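Restriction endonuclease UbaLAI (Unidentified, PDB 5O63) cleaves DNA at specific sequences as a monomeric Type IIE restriction endonuclease, its N-terminal B3 domain binding the cognate DNA. Local coordinates at a contact of chain A with DNA. Coordinates in Å, arbitrary orientation; residue numbers count along the deposited sequence, not the author numbering.

A contact of chain A with DNA. Residues 30-32, 41, 152-153. With nucleotides of chain B.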
ATOM      1  N   THR A  30       1.398  -7.173   9.728  1.00 16.50           N
ATOM      2  CA  THR A  30       1.423  -8.144  10.842  1.00 14.77           C
ATOM      3  C   THR A  30       1.780  -9.506  10.258  1.00 15.12           C
ATOM      4  O   THR A  30       1.640  -9.681   8.996  1.00 15.91           O
ATOM      5  CB  THR A  30       0.060  -8.267  11.591  1.00 18.90           C
ATOM      6  OG1 THR A  30      -0.886  -9.031  10.819  1.00 18.88           O
ATOM      7  CG2 THR A  30      -0.584  -6.858  11.822  1.00 18.35           C
ATOM      8  N   PRO A  31       2.180 -10.470  11.045  1.00 16.13           N
ATOM      9  CA  PRO A  31       2.693 -11.727  10.498  1.00 15.09           C
ATOM     10  C   PRO A  31       1.648 -12.412   9.626  1.00 15.74           C
ATOM     11  O   PRO A  31       2.050 -13.076   8.608  1.00 18.77           O
ATOM     12  CB  PRO A  31       3.035 -12.561  11.743  1.00 19.51           C
ATOM     13  CG  PRO A  31       3.600 -11.413  12.708  1.00 19.33           C
ATOM     14  CD  PRO A  31       2.570 -10.321  12.481  1.00 17.13           C
ATOM     15  N   ASN A  32       0.365 -12.267   9.952  1.00 15.98           N
ATOM     16  CA  ASN A  32      -0.639 -12.978   9.096  1.00 17.27           C
ATOM     17  C   ASN A  32      -0.739 -12.402   7.706  1.00 16.61           C
ATOM     18  O   ASN A  32      -1.148 -13.151   6.788  1.00 16.26           O
ATOM     19  CB  ASN A  32      -2.038 -12.910   9.705  1.00 16.68           C
ATOM     20  CG  ASN A  32      -2.887 -14.123   9.295  1.00 16.73           C
ATOM     21  OD1 ASN A  32      -2.467 -15.250   9.487  1.00 18.59           O
ATOM     22  ND2 ASN A  32      -4.035 -13.854   8.700  1.00 16.22           N
ATOM     23  N   LEU A  41      -4.440  -6.848   5.378  1.00 15.44           N
ATOM     24  CA  LEU A  41      -5.694  -6.442   5.997  1.00 17.35           C
ATOM     25  C   LEU A  41      -5.746  -4.882   6.060  1.00 17.15           C
ATOM     26  O   LEU A  41      -4.744  -4.260   6.418  1.00 17.09           O
ATOM     27  CB  LEU A  41      -5.804  -7.034   7.440  1.00 15.56           C
ATOM     28  CG  LEU A  41      -7.128  -6.675   8.121  1.00 17.18           C
ATOM     29  CD1 LEU A  41      -8.360  -7.342   7.446  1.00 20.36           C
ATOM     30  CD2 LEU A  41      -6.984  -7.192   9.608  1.00 17.75           C
ATOM     31  N   ALA A 152       4.296  -3.988  14.526  1.00 20.74           N
ATOM     32  CA  ALA A 152       3.418  -4.726  13.583  1.00 19.26           C
ATOM     33  C   ALA A 152       1.992  -4.082  13.650  1.00 19.75           C
ATOM     34  O   ALA A 152       1.450  -3.786  14.747  1.00 18.36           O
ATOM     35  CB  ALA A 152       3.411  -6.215  13.896  1.00 21.36           C
ATOM     36  N   GLY A 153       1.423  -3.777  12.474  1.00 19.18           N
ATOM     37  CA  GLY A 153       0.085  -3.233  12.404  1.00 18.32           C
ATOM     38  C   GLY A 153       0.039  -1.723  12.337  1.00 17.88           C
ATOM     39  O   GLY A 153      -0.988  -1.121  12.039  1.00 19.90           O
TER
ATOM     40  P    DC B   3      -3.205  -5.286  13.915  1.00 19.34           P
ATOM     41  OP1  DC B   3      -2.047  -5.067  14.874  1.00 21.61           O
ATOM     42  OP2  DC B   3      -3.190  -4.715  12.514  1.00 18.63           O
ATOM     43  O5'  DC B   3      -3.473  -6.846  13.803  1.00 17.96           O
ATOM     44  C5'  DC B   3      -3.549  -7.590  14.981  1.00 17.78           C
ATOM     45  C4'  DC B   3      -3.959  -8.991  14.700  1.00 19.41           C
ATOM     46  O4'  DC B   3      -5.313  -9.026  14.203  1.00 18.96           O
ATOM     47  C3'  DC B   3      -3.129  -9.704  13.640  1.00 19.31           C
ATOM     48  O3'  DC B   3      -2.137 -10.462  14.353  1.00 19.37           O
ATOM     49  C2'  DC B   3      -4.182 -10.601  12.927  1.00 18.96           C
ATOM     50  C1'  DC B   3      -5.431 -10.393  13.799  1.00 18.87           C
ATOM     51  N1   DC B   3      -6.672 -10.604  13.120  1.00 19.71           N
ATOM     52  C2   DC B   3      -7.484 -11.677  13.522  1.00 21.34           C
ATOM     53  O2   DC B   3      -7.129 -12.363  14.513  1.00 23.08           O
ATOM     54  N3   DC B   3      -8.630 -11.952  12.821  1.00 21.99           N
ATOM     55  C4   DC B   3      -8.962 -11.217  11.750  1.00 21.92           C
ATOM     56  N4   DC B   3     -10.109 -11.501  11.141  1.00 19.29           N
ATOM     57  C5   DC B   3      -8.122 -10.110  11.287  1.00 19.11           C
ATOM     58  C6   DC B   3      -7.001  -9.842  12.010  1.00 19.82           C
ATOM     59  P    DC B   4      -1.129 -11.527  13.727  1.00 19.37           P
ATOM     60  OP1  DC B   4       0.084 -11.565  14.612  1.00 22.15           O
ATOM     61  OP2  DC B   4      -0.914 -11.200  12.241  1.00 19.46           O
ATOM     62  O5'  DC B   4      -1.877 -12.917  13.735  1.00 18.09           O
ATOM     63  C5'  DC B   4      -2.190 -13.531  15.071  1.00 18.38           C
ATOM     64  C4'  DC B   4      -2.908 -14.832  14.877  1.00 20.51           C
ATOM     65  O4'  DC B   4      -4.194 -14.591  14.276  1.00 21.70           O
ATOM     66  C3'  DC B   4      -2.163 -15.779  13.912  1.00 21.15           C
ATOM     67  O3'  DC B   4      -1.890 -17.000  14.618  1.00 24.40           O
ATOM     68  C2'  DC B   4      -3.176 -16.029  12.779  1.00 20.86           C
ATOM     69  C1'  DC B   4      -4.505 -15.676  13.500  1.00 22.53           C
ATOM     70  N1   DC B   4      -5.546 -15.252  12.558  1.00 19.77           N
ATOM     71  C2   DC B   4      -6.592 -16.145  12.250  1.00 22.62           C
ATOM     72  O2   DC B   4      -6.681 -17.259  12.857  1.00 23.35           O
ATOM     73  N3   DC B   4      -7.528 -15.750  11.341  1.00 19.85           N
ATOM     74  C4   DC B   4      -7.426 -14.557  10.715  1.00 21.80           C
ATOM     75  N4   DC B   4      -8.365 -14.269   9.788  1.00 20.69           N
ATOM     76  C5   DC B   4      -6.349 -13.623  11.006  1.00 20.42           C
ATOM     77  C6   DC B   4      -5.423 -14.026  11.905  1.00 18.40           C
TER
HETATM   78  O   HOH W   1      -3.479  -2.304  11.415  1.00 22.13           O
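Thr30 sets its hydroxyl between the backbone N and the carbonyl carbon (chi1 76°), a crowded position that turns OG1 toward the phosphate of DC4 and leaves the methyl CG2 anti to the carbonyl carbon, facing the phosphate of DC3. OG1 donates a hydrogen bond of 2.6 Å to OP2, a non-bridging phosphate oxygen of DC4. The same oxygen accepts a second hydrogen bond, 2.8 Å from the backbone N of Asn32, and an angle of 158° at the hydrogen shows this bond to be fairly straight. OP2 is therefore gripped by two donors, a side-chain hydroxyl and a main-chain amide two residues further on, with Pro31 spanning the gap and its CD lying 3.5 Å from OP1 of DC4. Such a pair of donors would be expected to offset part of the phosphate charge. The Thr30 methyl packs alongside the preceding nucleotide, CG2 standing 3.4 Å from OP2 of DC3. An alanine here would remove both the hydroxyl and this methyl, and would probably loosen the hold on the DC4 phosphate, with the Asn32 amide still in place. Gly153 reaches the DC3 phosphate through a water, which lies 2.8 Å from Gly153 O and hydrogen-bonds to OP2 of DC3. Asn32 carries its CG anti to the backbone N (chi1 -152°), which lays the amide roughly parallel over one face of the DC4 base, shifted just past its C5-C6 edge, with ND2 in van der Waals contact 3.3 Å from C5. Leu41, also extended with CG anti to N, meets the C5-C6 edge of the DC3 base end-on through CD2, nearly level with the ring and 3.6 Å from C5. Both bases are paired, and their C5 atoms belong to the major-groove edge. The patch thus belongs to the DNA-binding surface of the B3 domain, holding the DC4 phosphate directly and the DC3 phosphate through water, and likely helping to position the domain for reading its cognate sequence.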